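Local coordinates for protein ribonuclease VapC (Caulobacter crescentus, PDB 5K8J) that is the toxin of a VapBC toxin-antitoxin pair and probably acts as a magnesium-dependent ribonuclease through its PIN domain, at residues 2-7 / 96-101; 115-118 / 122-125; 8-13 / 60-65. All coordinates share one frame; numbering follows the deposited sequence.

Contact 1 of 3, residues 2-7 / 96-101; sequences AYVLDT and RMIAAQ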
ATOM      1  N   ALA B   2      -6.673  -6.859 -21.548  1.00 19.54           N
ATOM      2  CA  ALA B   2      -7.904  -6.147 -21.188  1.00 16.79           C
ATOM      3  C   ALA B   2      -7.878  -4.688 -21.635  1.00 17.09           C
ATOM      4  O   ALA B   2      -6.817  -4.107 -21.832  1.00 14.82           O
ATOM      5  CB  ALA B   2      -8.145  -6.220 -19.699  1.00 18.06           C
ATOM      6  N   TYR B   3      -9.077  -4.121 -21.781  1.00 14.85           N
ATOM      7  CA  TYR B   3      -9.279  -2.760 -22.270  1.00 14.04           C
ATOM      8  C   TYR B   3     -10.186  -2.028 -21.300  1.00 17.16           C
ATOM      9  O   TYR B   3     -11.172  -2.595 -20.822  1.00 18.72           O
ATOM     10  CB  TYR B   3      -9.923  -2.752 -23.671  1.00 13.90           C
ATOM     11  CG  TYR B   3      -9.065  -3.471 -24.682  1.00 15.64           C
ATOM     12  CD1 TYR B   3      -8.051  -2.808 -25.339  1.00 16.27           C
ATOM     13  CD2 TYR B   3      -9.249  -4.819 -24.934  1.00 19.02           C
ATOM     14  CE1 TYR B   3      -7.251  -3.463 -26.241  1.00 15.46           C
ATOM     15  CE2 TYR B   3      -8.452  -5.489 -25.839  1.00 18.20           C
ATOM     16  CZ  TYR B   3      -7.455  -4.802 -26.493  1.00 24.46           C
ATOM     17  OH  TYR B   3      -6.618  -5.441 -27.388  1.00 28.61           O
ATOM     18  N   VAL B   4      -9.848  -0.779 -21.012  1.00 11.66           N
ATOM     19  CA  VAL B   4     -10.757   0.153 -20.336  1.00 11.08           C
ATOM     20  C   VAL B   4     -11.285   1.133 -21.370  1.00 13.89           C
ATOM     21  O   VAL B   4     -10.496   1.792 -22.060  1.00 13.50           O
ATOM     22  CB  VAL B   4     -10.038   0.904 -19.210  1.00 10.52           C
ATOM     23  CG1 VAL B   4     -10.953   1.971 -18.598  1.00 13.99           C
ATOM     24  CG2 VAL B   4      -9.594  -0.056 -18.127  1.00 14.87           C
ATOM     25  N   LEU B   5     -12.614   1.249 -21.490  1.00 12.79           N
ATOM     26  CA  LEU B   5     -13.213   2.170 -22.439  1.00 14.09           C
ATOM     27  C   LEU B   5     -13.284   3.551 -21.821  1.00 15.74           C
ATOM     28  O   LEU B   5     -13.794   3.704 -20.707  1.00 20.36           O
ATOM     29  CB  LEU B   5     -14.633   1.729 -22.815  1.00 13.28           C
ATOM     30  CG  LEU B   5     -14.759   0.346 -23.444  1.00 16.80           C
ATOM     31  CD1 LEU B   5     -16.222   0.092 -23.957  1.00 21.44           C
ATOM     32  CD2 LEU B   5     -13.793   0.173 -24.607  1.00 19.23           C
ATOM     33  N   ASP B   6     -12.818   4.562 -22.546  1.00 13.57           N
ATOM     34  CA  ASP B   6     -13.031   5.924 -22.067  1.00 13.84           C
ATOM     35  C   ASP B   6     -14.526   6.233 -22.049  1.00 15.66           C
ATOM     36  O   ASP B   6     -15.333   5.622 -22.753  1.00 14.21           O
ATOM     37  CB  ASP B   6     -12.282   6.929 -22.943  1.00 17.70           C
ATOM     38  CG  ASP B   6     -12.045   8.297 -22.244  1.00 20.02           C
ATOM     39  OD1 ASP B   6     -12.431   8.471 -21.047  1.00 18.85           O
ATOM     40  OD2 ASP B   6     -11.446   9.174 -22.924  1.00 18.94           O
ATOM     41  N   THR B   7     -14.895   7.223 -21.249  1.00 12.12           N
ATOM     42  CA  THR B   7     -16.327   7.525 -21.115  1.00 13.31           C
ATOM     43  C   THR B   7     -16.988   7.815 -22.459  1.00 16.71           C
ATOM     44  O   THR B   7     -18.129   7.391 -22.704  1.00 14.76           O
ATOM     45  CB  THR B   7     -16.513   8.704 -20.171  1.00 11.61           C
ATOM     46  OG1 THR B   7     -15.971   8.345 -18.902  1.00 13.29           O
ATOM     47  CG2 THR B   7     -17.976   9.075 -20.039  1.00 12.46           C
ATOM     48  N   ARG B  96      -7.474  11.437 -16.026  1.00 10.55           N
ATOM     49  CA  ARG B  96      -6.364  10.799 -15.339  1.00  9.39           C
ATOM     50  C   ARG B  96      -6.818   9.767 -14.297  1.00 11.09           C
ATOM     51  O   ARG B  96      -6.122   8.773 -14.047  1.00 11.86           O
ATOM     52  CB  ARG B  96      -5.497  11.906 -14.730  1.00 12.68           C
ATOM     53  CG  ARG B  96      -4.728  12.684 -15.771  1.00 13.74           C
ATOM     54  CD  ARG B  96      -4.169  13.953 -15.183  1.00 14.19           C
ATOM     55  NE  ARG B  96      -3.271  14.601 -16.129  1.00 13.57           N
ATOM     56  CZ  ARG B  96      -2.450  15.593 -15.794  1.00 14.02           C
ATOM     57  NH1 ARG B  96      -2.445  16.020 -14.555  1.00 14.47           N
ATOM     58  NH2 ARG B  96      -1.616  16.137 -16.680  1.00 14.79           N
HETATM   59  N   MSE B  97      -7.997   9.947 -13.688  1.00 10.65           N
HETATM   60  CA  MSE B  97      -8.555   8.943 -12.795  1.00 10.16           C
HETATM   61  C   MSE B  97      -8.830   7.646 -13.555  1.00  8.26           C
HETATM   62  O   MSE B  97      -8.490   6.570 -13.075  1.00 11.46           O
HETATM   63  CB  MSE B  97      -9.846   9.459 -12.139  1.00 10.62           C
HETATM   64  CG  MSE B  97      -9.607  10.527 -11.079  1.00  9.57           C
HETATM   65 SE   MSE B  97     -11.326  11.144 -10.346  0.87 15.86          SE
HETATM   66  CE  MSE B  97     -11.726   9.665  -9.285  1.00 16.72           C
ATOM     67  N   ILE B  98      -9.465   7.766 -14.723  1.00 10.51           N
ATOM     68  CA  ILE B  98      -9.774   6.551 -15.469  1.00 10.89           C
ATOM     69  C   ILE B  98      -8.489   5.903 -15.991  1.00 10.12           C
ATOM     70  O   ILE B  98      -8.309   4.673 -15.920  1.00 12.41           O
ATOM     71  CB  ILE B  98     -10.781   6.859 -16.588  1.00 12.56           C
ATOM     72  CG1 ILE B  98     -12.057   7.466 -15.976  1.00 13.15           C
ATOM     73  CG2 ILE B  98     -11.089   5.553 -17.352  1.00 12.52           C
ATOM     74  CD1 ILE B  98     -13.071   7.914 -16.980  1.00 16.68           C
ATOM     75  N   ALA B  99      -7.569   6.710 -16.509  1.00 12.26           N
ATOM     76  CA  ALA B  99      -6.283   6.166 -16.925  1.00  9.56           C
ATOM     77  C   ALA B  99      -5.552   5.488 -15.773  1.00 13.35           C
ATOM     78  O   ALA B  99      -4.900   4.453 -15.961  1.00 11.82           O
ATOM     79  CB  ALA B  99      -5.414   7.278 -17.517  1.00 11.59           C
ATOM     80  N   ALA B 100      -5.648   6.056 -14.564  1.00 10.75           N
ATOM     81  CA  ALA B 100      -5.028   5.455 -13.382  1.00 10.37           C
ATOM     82  C   ALA B 100      -5.580   4.061 -13.104  1.00 12.45           C
ATOM     83  O   ALA B 100      -4.859   3.162 -12.670  1.00 12.25           O
ATOM     84  CB  ALA B 100      -5.248   6.375 -12.170  1.00 13.81           C
ATOM     85  N   GLN B 101      -6.869   3.860 -13.347  1.00 11.69           N
ATOM     86  CA  GLN B 101      -7.442   2.543 -13.143  1.00 12.25           C
ATOM     87  C   GLN B 101      -6.925   1.561 -14.183  1.00  9.61           C
ATOM     88  O   GLN B 101      -6.669   0.400 -13.873  1.00 12.52           O
ATOM     89  CB  GLN B 101      -8.950   2.634 -13.244  1.00 11.70           C
ATOM     90  CG  GLN B 101      -9.550   3.460 -12.128  1.00 10.10           C
ATOM     91  CD  GLN B 101     -11.038   3.585 -12.294  1.00 13.46           C
ATOM     92  OE1 GLN B 101     -11.493   4.407 -13.060  1.00 14.36           O
ATOM     93  NE2 GLN B 101     -11.808   2.772 -11.567  1.00 14.90           N
TER

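Contact 2 of 3, residues 115-118 / 122-125; sequences DDFR and GLSL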
ATOM      1  N   ASP B 115      -4.775  12.559 -27.418  1.00 20.16           N
ATOM      2  CA  ASP B 115      -3.817  13.634 -27.166  1.00 23.76           C
ATOM      3  C   ASP B 115      -3.851  14.111 -25.721  1.00 20.56           C
ATOM      4  O   ASP B 115      -2.833  14.603 -25.222  1.00 24.83           O
ATOM      5  CB  ASP B 115      -4.085  14.801 -28.115  1.00 35.52           C
ATOM      6  CG  ASP B 115      -3.570  14.533 -29.511  1.00 50.49           C
ATOM      7  OD1 ASP B 115      -2.692  13.651 -29.668  1.00 52.62           O
ATOM      8  OD2 ASP B 115      -4.041  15.203 -30.450  1.00 58.89           O
ATOM      9  N   ASP B 116      -4.985  13.964 -25.019  1.00 18.36           N
ATOM     10  CA  ASP B 116      -5.063  14.389 -23.633  1.00 17.80           C
ATOM     11  C   ASP B 116      -4.426  13.389 -22.664  1.00 18.20           C
ATOM     12  O   ASP B 116      -4.461  13.615 -21.446  1.00 20.15           O
ATOM     13  CB  ASP B 116      -6.513  14.610 -23.211  1.00 21.92           C
ATOM     14  CG  ASP B 116      -7.038  15.984 -23.626  1.00 30.39           C
ATOM     15  OD1 ASP B 116      -6.204  16.884 -23.888  1.00 26.88           O
ATOM     16  OD2 ASP B 116      -8.275  16.154 -23.705  1.00 29.99           O
ATOM     17  N   PHE B 117      -3.893  12.279 -23.177  1.00 17.33           N
ATOM     18  CA  PHE B 117      -3.312  11.224 -22.364  1.00 13.56           C
ATOM     19  C   PHE B 117      -1.836  11.007 -22.683  1.00 15.13           C
ATOM     20  O   PHE B 117      -1.205  10.108 -22.089  1.00 19.64           O
ATOM     21  CB  PHE B 117      -4.091   9.912 -22.550  1.00 13.90           C
ATOM     22  CG  PHE B 117      -5.526  10.008 -22.137  1.00 13.94           C
ATOM     23  CD1 PHE B 117      -6.475  10.522 -23.001  1.00 14.71           C
ATOM     24  CD2 PHE B 117      -5.921   9.611 -20.878  1.00 14.76           C
ATOM     25  CE1 PHE B 117      -7.805  10.657 -22.594  1.00 15.22           C
ATOM     26  CE2 PHE B 117      -7.229   9.731 -20.476  1.00 15.89           C
ATOM     27  CZ  PHE B 117      -8.179  10.234 -21.343  1.00 17.16           C
ATOM     28  N   ARG B 118      -1.254  11.846 -23.534  1.00 17.09           N
ATOM     29  CA  ARG B 118       0.114  11.702 -23.985  1.00 21.68           C
ATOM     30  C   ARG B 118       1.117  11.947 -22.869  1.00 22.26           C
ATOM     31  O   ARG B 118       2.271  11.527 -22.987  1.00 23.06           O
ATOM     32  CB  ARG B 118       0.355  12.686 -25.142  1.00 33.56           C
ATOM     33  CG  ARG B 118       1.715  12.588 -25.813  1.00 67.02           C
ATOM     34  CD  ARG B 118       1.948  13.766 -26.767  1.00 77.51           C
ATOM     35  NE  ARG B 118       3.318  13.797 -27.284  1.00 77.90           N
ATOM     36  CZ  ARG B 118       3.656  13.812 -28.574  1.00 84.93           C
ATOM     37  NH1 ARG B 118       2.727  13.808 -29.524  1.00 87.88           N
ATOM     38  NH2 ARG B 118       4.941  13.842 -28.920  1.00 85.41           N
ATOM     39  N   GLY B 122       3.713   5.251 -19.073  1.00 15.67           N
ATOM     40  CA  GLY B 122       3.397   3.871 -18.839  1.00 16.14           C
ATOM     41  C   GLY B 122       2.050   3.431 -19.355  1.00 16.13           C
ATOM     42  O   GLY B 122       1.748   2.235 -19.298  1.00 15.49           O
ATOM     43  N   LEU B 123       1.231   4.348 -19.836  1.00 12.73           N
ATOM     44  CA  LEU B 123      -0.124   4.008 -20.239  1.00 12.46           C
ATOM     45  C   LEU B 123      -0.116   3.419 -21.648  1.00 15.45           C
ATOM     46  O   LEU B 123       0.478   3.997 -22.569  1.00 15.88           O
ATOM     47  CB  LEU B 123      -0.996   5.252 -20.227  1.00 13.37           C
ATOM     48  CG  LEU B 123      -2.462   5.064 -20.585  1.00 11.57           C
ATOM     49  CD1 LEU B 123      -3.213   4.293 -19.532  1.00 12.82           C
ATOM     50  CD2 LEU B 123      -3.107   6.401 -20.805  1.00 16.10           C
ATOM     51  N   SER B 124      -0.756   2.266 -21.821  1.00 12.98           N
ATOM     52  CA  SER B 124      -0.993   1.721 -23.159  1.00 13.64           C
ATOM     53  C   SER B 124      -2.299   2.290 -23.676  1.00 13.71           C
ATOM     54  O   SER B 124      -3.306   2.239 -22.977  1.00 12.86           O
ATOM     55  CB  SER B 124      -1.069   0.196 -23.143  1.00 17.55           C
ATOM     56  OG  SER B 124       0.235  -0.329 -22.918  1.00 20.74           O
ATOM     57  N   LEU B 125      -2.262   2.861 -24.869  1.00 13.92           N
ATOM     58  CA  LEU B 125      -3.351   3.668 -25.417  1.00 16.13           C
ATOM     59  C   LEU B 125      -3.713   3.209 -26.817  1.00 13.55           C
ATOM     60  O   LEU B 125      -2.835   2.928 -27.626  1.00 18.56           O
ATOM     61  CB  LEU B 125      -2.918   5.126 -25.526  1.00 23.74           C
ATOM     62  CG  LEU B 125      -3.140   6.244 -24.551  1.00 37.55           C
ATOM     63  CD1 LEU B 125      -2.216   7.398 -24.937  1.00 45.28           C
ATOM     64  CD2 LEU B 125      -4.541   6.662 -24.670  1.00 20.19           C
TER

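Contact 3 of 3, residues 8-13 / 60-65; sequences NVAIHL and DVMLKV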
ATOM      1  N   ASN B   8     -16.317   8.590 -23.320  1.00 15.15           N
ATOM      2  CA  ASN B   8     -16.907   8.979 -24.601  1.00 17.46           C
ATOM      3  C   ASN B   8     -17.254   7.744 -25.407  1.00 13.61           C
ATOM      4  O   ASN B   8     -18.303   7.678 -26.053  1.00 14.26           O
ATOM      5  CB  ASN B   8     -15.927   9.853 -25.383  1.00 23.08           C
ATOM      6  CG  ASN B   8     -14.455   9.273 -25.348  1.00 56.90           C
ATOM      7  OD1 ASN B   8     -14.272   8.066 -25.245  1.00 72.02           O
ATOM      8  ND2 ASN B   8     -13.442  10.130 -25.423  1.00 56.39           N
ATOM      9  N   VAL B   9     -16.365   6.745 -25.388  1.00 13.97           N
ATOM     10  CA  VAL B   9     -16.620   5.495 -26.100  1.00 14.08           C
ATOM     11  C   VAL B   9     -17.863   4.815 -25.532  1.00 17.72           C
ATOM     12  O   VAL B   9     -18.722   4.328 -26.283  1.00 17.26           O
ATOM     13  CB  VAL B   9     -15.386   4.566 -26.024  1.00 14.45           C
ATOM     14  CG1 VAL B   9     -15.663   3.225 -26.701  1.00 18.63           C
ATOM     15  CG2 VAL B   9     -14.169   5.226 -26.667  1.00 19.19           C
ATOM     16  N   ALA B  10     -17.959   4.745 -24.196  1.00 14.84           N
ATOM     17  CA  ALA B  10     -19.119   4.129 -23.570  1.00 13.58           C
ATOM     18  C   ALA B  10     -20.399   4.896 -23.876  1.00 16.79           C
ATOM     19  O   ALA B  10     -21.463   4.288 -24.024  1.00 15.95           O
ATOM     20  CB  ALA B  10     -18.907   4.022 -22.067  1.00 14.68           C
ATOM     21  N   ILE B  11     -20.334   6.227 -23.908  1.00 16.53           N
ATOM     22  CA  ILE B  11     -21.499   7.024 -24.309  1.00 14.98           C
ATOM     23  C   ILE B  11     -21.957   6.651 -25.719  1.00 19.75           C
ATOM     24  O   ILE B  11     -23.163   6.515 -25.988  1.00 20.68           O
ATOM     25  CB  ILE B  11     -21.198   8.535 -24.192  1.00 14.88           C
ATOM     26  CG1 ILE B  11     -21.180   8.966 -22.743  1.00 16.78           C
ATOM     27  CG2 ILE B  11     -22.255   9.384 -24.970  1.00 21.32           C
ATOM     28  CD1 ILE B  11     -20.651  10.356 -22.516  1.00 19.88           C
ATOM     29  N   HIS B  12     -21.019   6.521 -26.655  1.00 16.98           N
ATOM     30  CA  HIS B  12     -21.391   6.174 -28.020  1.00 20.28           C
ATOM     31  C   HIS B  12     -22.013   4.791 -28.092  1.00 20.83           C
ATOM     32  O   HIS B  12     -22.931   4.553 -28.892  1.00 21.18           O
ATOM     33  CB  HIS B  12     -20.153   6.298 -28.913  1.00 20.45           C
ATOM     34  CG  HIS B  12     -19.841   7.723 -29.278  1.00 20.63           C
ATOM     35  ND1 HIS B  12     -19.850   8.169 -30.585  1.00 28.27           N
ATOM     36  CD2 HIS B  12     -19.597   8.815 -28.512  1.00 22.42           C
ATOM     37  CE1 HIS B  12     -19.589   9.465 -30.607  1.00 27.90           C
ATOM     38  NE2 HIS B  12     -19.436   9.883 -29.363  1.00 23.27           N
ATOM     39  N   LEU B  13     -21.570   3.884 -27.231  1.00 22.33           N
ATOM     40  CA  LEU B  13     -22.208   2.579 -27.118  1.00 25.71           C
ATOM     41  C   LEU B  13     -23.633   2.721 -26.572  1.00 23.80           C
ATOM     42  O   LEU B  13     -24.601   2.256 -27.193  1.00 24.60           O
ATOM     43  CB  LEU B  13     -21.323   1.682 -26.235  1.00 27.86           C
ATOM     44  CG  LEU B  13     -21.547   0.183 -26.117  1.00 33.52           C
ATOM     45  CD1 LEU B  13     -21.623  -0.460 -27.501  1.00 37.74           C
ATOM     46  CD2 LEU B  13     -20.411  -0.423 -25.318  1.00 31.65           C
ATOM     47  N   ASP B  60     -28.714   0.150 -18.799  1.00 16.42           N
ATOM     48  CA  ASP B  60     -28.945  -0.953 -17.879  1.00 17.13           C
ATOM     49  C   ASP B  60     -28.424  -2.262 -18.461  1.00 18.78           C
ATOM     50  O   ASP B  60     -27.775  -3.035 -17.750  1.00 19.33           O
ATOM     51  CB  ASP B  60     -30.429  -1.066 -17.520  1.00 18.15           C
ATOM     52  CG  ASP B  60     -30.886   0.016 -16.537  1.00 17.88           C
ATOM     53  OD1 ASP B  60     -32.132   0.150 -16.413  1.00 27.31           O
ATOM     54  OD2 ASP B  60     -30.039   0.697 -15.942  1.00 22.00           O
ATOM     55  N   VAL B  61     -28.625  -2.496 -19.757  1.00 19.89           N
ATOM     56  CA  VAL B  61     -28.072  -3.712 -20.364  1.00 18.16           C
ATOM     57  C   VAL B  61     -26.546  -3.677 -20.335  1.00 19.45           C
ATOM     58  O   VAL B  61     -25.902  -4.680 -20.017  1.00 22.28           O
ATOM     59  CB  VAL B  61     -28.628  -3.947 -21.790  1.00 24.60           C
ATOM     60  CG1 VAL B  61     -30.148  -4.078 -21.766  1.00 26.74           C
ATOM     61  CG2 VAL B  61     -28.258  -2.867 -22.730  1.00 40.25           C
HETATM   62  N   MSE B  62     -25.937  -2.526 -20.617  1.00 20.66           N
HETATM   63  CA  MSE B  62     -24.476  -2.407 -20.530  1.00 19.15           C
HETATM   64  C   MSE B  62     -23.947  -2.703 -19.149  1.00 20.50           C
HETATM   65  O   MSE B  62     -22.925  -3.375 -18.980  1.00 20.18           O
HETATM   66  CB  MSE B  62     -24.012  -1.014 -20.942  1.00 20.43           C
HETATM   67  CG  MSE B  62     -24.371  -0.663 -22.362  1.00 20.25           C
HETATM   68 SE   MSE B  62     -23.929   1.168 -22.736  0.65 20.35          SE
HETATM   69  CE  MSE B  62     -22.062   0.913 -22.403  1.00 15.08           C
ATOM     70  N   LEU B  63     -24.585  -2.126 -18.134  1.00 17.38           N
ATOM     71  CA  LEU B  63     -24.091  -2.321 -16.781  1.00 17.77           C
ATOM     72  C   LEU B  63     -24.330  -3.734 -16.284  1.00 22.01           C
ATOM     73  O   LEU B  63     -23.614  -4.199 -15.399  1.00 23.54           O
ATOM     74  CB  LEU B  63     -24.759  -1.330 -15.829  1.00 18.02           C
ATOM     75  CG  LEU B  63     -24.409   0.140 -16.060  1.00 16.46           C
ATOM     76  CD1 LEU B  63     -25.142   1.020 -15.054  1.00 20.47           C
ATOM     77  CD2 LEU B  63     -22.940   0.404 -15.944  1.00 21.79           C
ATOM     78  N   LYS B  64     -25.304  -4.435 -16.835  1.00 19.62           N
ATOM     79  CA  LYS B  64     -25.497  -5.828 -16.454  1.00 25.91           C
ATOM     80  C   LYS B  64     -24.334  -6.681 -16.957  1.00 29.04           C
ATOM     81  O   LYS B  64     -23.783  -7.500 -16.213  1.00 31.30           O
ATOM     82  CB  LYS B  64     -26.826  -6.342 -16.994  1.00 26.21           C
ATOM     83  CG  LYS B  64     -27.118  -7.787 -16.638  1.00 36.27           C
ATOM     84  CD  LYS B  64     -28.496  -8.205 -17.153  1.00 51.31           C
ATOM     85  CE  LYS B  64     -28.591  -9.710 -17.424  1.00 64.62           C
ATOM     86  NZ  LYS B  64     -29.850 -10.085 -18.152  1.00 69.44           N
ATOM     87  N   VAL B  65     -23.903  -6.450 -18.191  1.00 18.34           N
ATOM     88  CA  VAL B  65     -22.907  -7.318 -18.828  1.00 18.16           C
ATOM     89  C   VAL B  65     -21.481  -6.907 -18.487  1.00 21.07           C
ATOM     90  O   VAL B  65     -20.625  -7.768 -18.251  1.00 20.77           O
ATOM     91  CB  VAL B  65     -23.109  -7.314 -20.348  1.00 18.14           C
ATOM     92  CG1 VAL B  65     -22.043  -8.157 -21.022  1.00 26.02           C
ATOM     93  CG2 VAL B  65     -24.497  -7.849 -20.682  1.00 23.22           C
TER

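Contact 1 of 3, residues 2-7 / 96-101
I98 reaches from helix 93-104 to V4, D6 and T7, the segment in which strand 3-5 gives way to helix 7-15. Strand 3-5 is the middle strand of the parallel sheet of the PIN domain, and helix 93-104 packs against this sheet. CB of I98 points toward the strand, and there the side chain divides. The short branch, CG2, lies anti to the backbone N and meets CG1 of V4 at 3.8 Å. V4 offers that methyl because its own CG1 also stands anti to its backbone N. The two side chains meet at a slant, a beta-branched residue of the strand against one of the helix, each presenting a methyl close to its backbone. The other branch runs through CG1, which stays short of the other segment, and is extended at chi2 (175°), carrying CD1 beyond the end of the strand. CD1 comes to 3.5 Å from OG1 of T7 and, more loosely, 4.2 Å from OD1 of D6, crossing both side chains at nearly a right angle. Neither is a polar bond: the methyl simply covers buried oxygens whose polar partners are other groups. OG1 of T7 hydrogen-bonds to E40 and S37, so a small hydroxyl suits a place where it must face both polar groups and a methyl. D6 is predicted to bind magnesium together with D95, whose side chain is about 5 Å away; the isoleucine thus packs beside the probable metal site. T111 hydrogen-bonds to OD2 of D6, while R74 of the VapB chain makes a long, weak ion pair with OD1. The sound bond to OD1 of D6 comes from the backbone N of T7, at 2.8 Å with an N-H...O angle of 138°, approaching 41° out of the carboxylate plane.

Contact 2 of 3, residues 115-118 / 122-125
The carbonyl oxygen of D116 accepts a hydrogen bond from NZ of K92, and the next residue, F117, turns its CB toward L123 and L125. No hydrogen bond joins the segments 115-118 and 122-125; their contact is wholly apolar and centres on that one methylene. CD2 of L123 touches CB of F117 at 4.0 Å. CD2 of L125 lies 3.9 Å from CB of F117, and its CD1 is equally close, so both methyls of L125 bear on it. CG of F117 stands beside its backbone N (chi1 -61°), which leads the far end of the ring away from the leucines, while its near side still lies obliquely to the CD2 methyls of both. Beyond them the ring packs among A99 and D95 of helix 93-104, the ring of F109, and D6, which with D95 is predicted to bind magnesium in this PIN domain. A large flat residue suits this place, since its base can serve the loop while its ring lines the neighbourhood of those acidic residues. The loop joins the last two strands of the parallel sheet, 108-111 and 125-127, and L125 opens the second of them, an outermost strand within this chain. Ahead of the two leucines, the backbone N of G122 donates to OE1 of Q64 of the VapB chain.

Contact 3 of 3, residues 8-13 / 60-65
M62 pushes its terminal methyl between L13 and A10, and this one selenomethionine carries the whole contact from the side of helix 49-65. The packing is tight at CE of M62, which sits 3.6 Å from CD2 of L13. The carbonyl O of A10 is nearly as close, 3.8 Å from CE of M62. CB of A10 is a looser neighbour, 4.4 Å from CE of M62. The long chain is extended at chi2 (174°) and then bends at chi3 (61°), so that CE turns along helix 7-15 while SE lies near the backbone of L13. A methionine, present here as selenomethionine, suits the task of bridging helices whose nearest CA atoms, those of L13 and M62, are 8.6 Å apart, because it is unbranched and flexible. Alanine at position 10 keeps the helix surface low, letting the methyl come down to the backbone; L13, its CG anti to N, supplies the wall beside it. The rest of 60-65 faces elsewhere: K64 is exposed, V61 packs on L62 of the VapB chain, and D60 forms a salt bridge with R56 of its own helix. L63 turns to helix 35-45, which also touches A10 through L41. The contact joins helix 7-15, which follows the central strand of the PIN-domain sheet, to the C-terminal end of helix 49-65, whose other side is bound by the VapB antitoxin.

All three contacts lie in the one PIN domain. Contacts 1 and 3 adjoin in sequence, strand 3-5 running straight into helix 7-15, and their centres are 14 Å apart; the chain closes contact 3 before it returns through helix 93-104 to complete contact 1. Contact 2 follows, in the loop between the last two strands, with its centre 10 Å from that of contact 1. These two touch: CZ of F117 packs 3.8 Å from OD2 of D6, so both border the predicted magnesium site. Contacts 2 and 3 have centres 22 Å apart, though their nearest atoms come to about 6 Å without touching. Contact 1, near the chain's centre, thus relates to both, by sequence to contact 3 and by touch to contact 2.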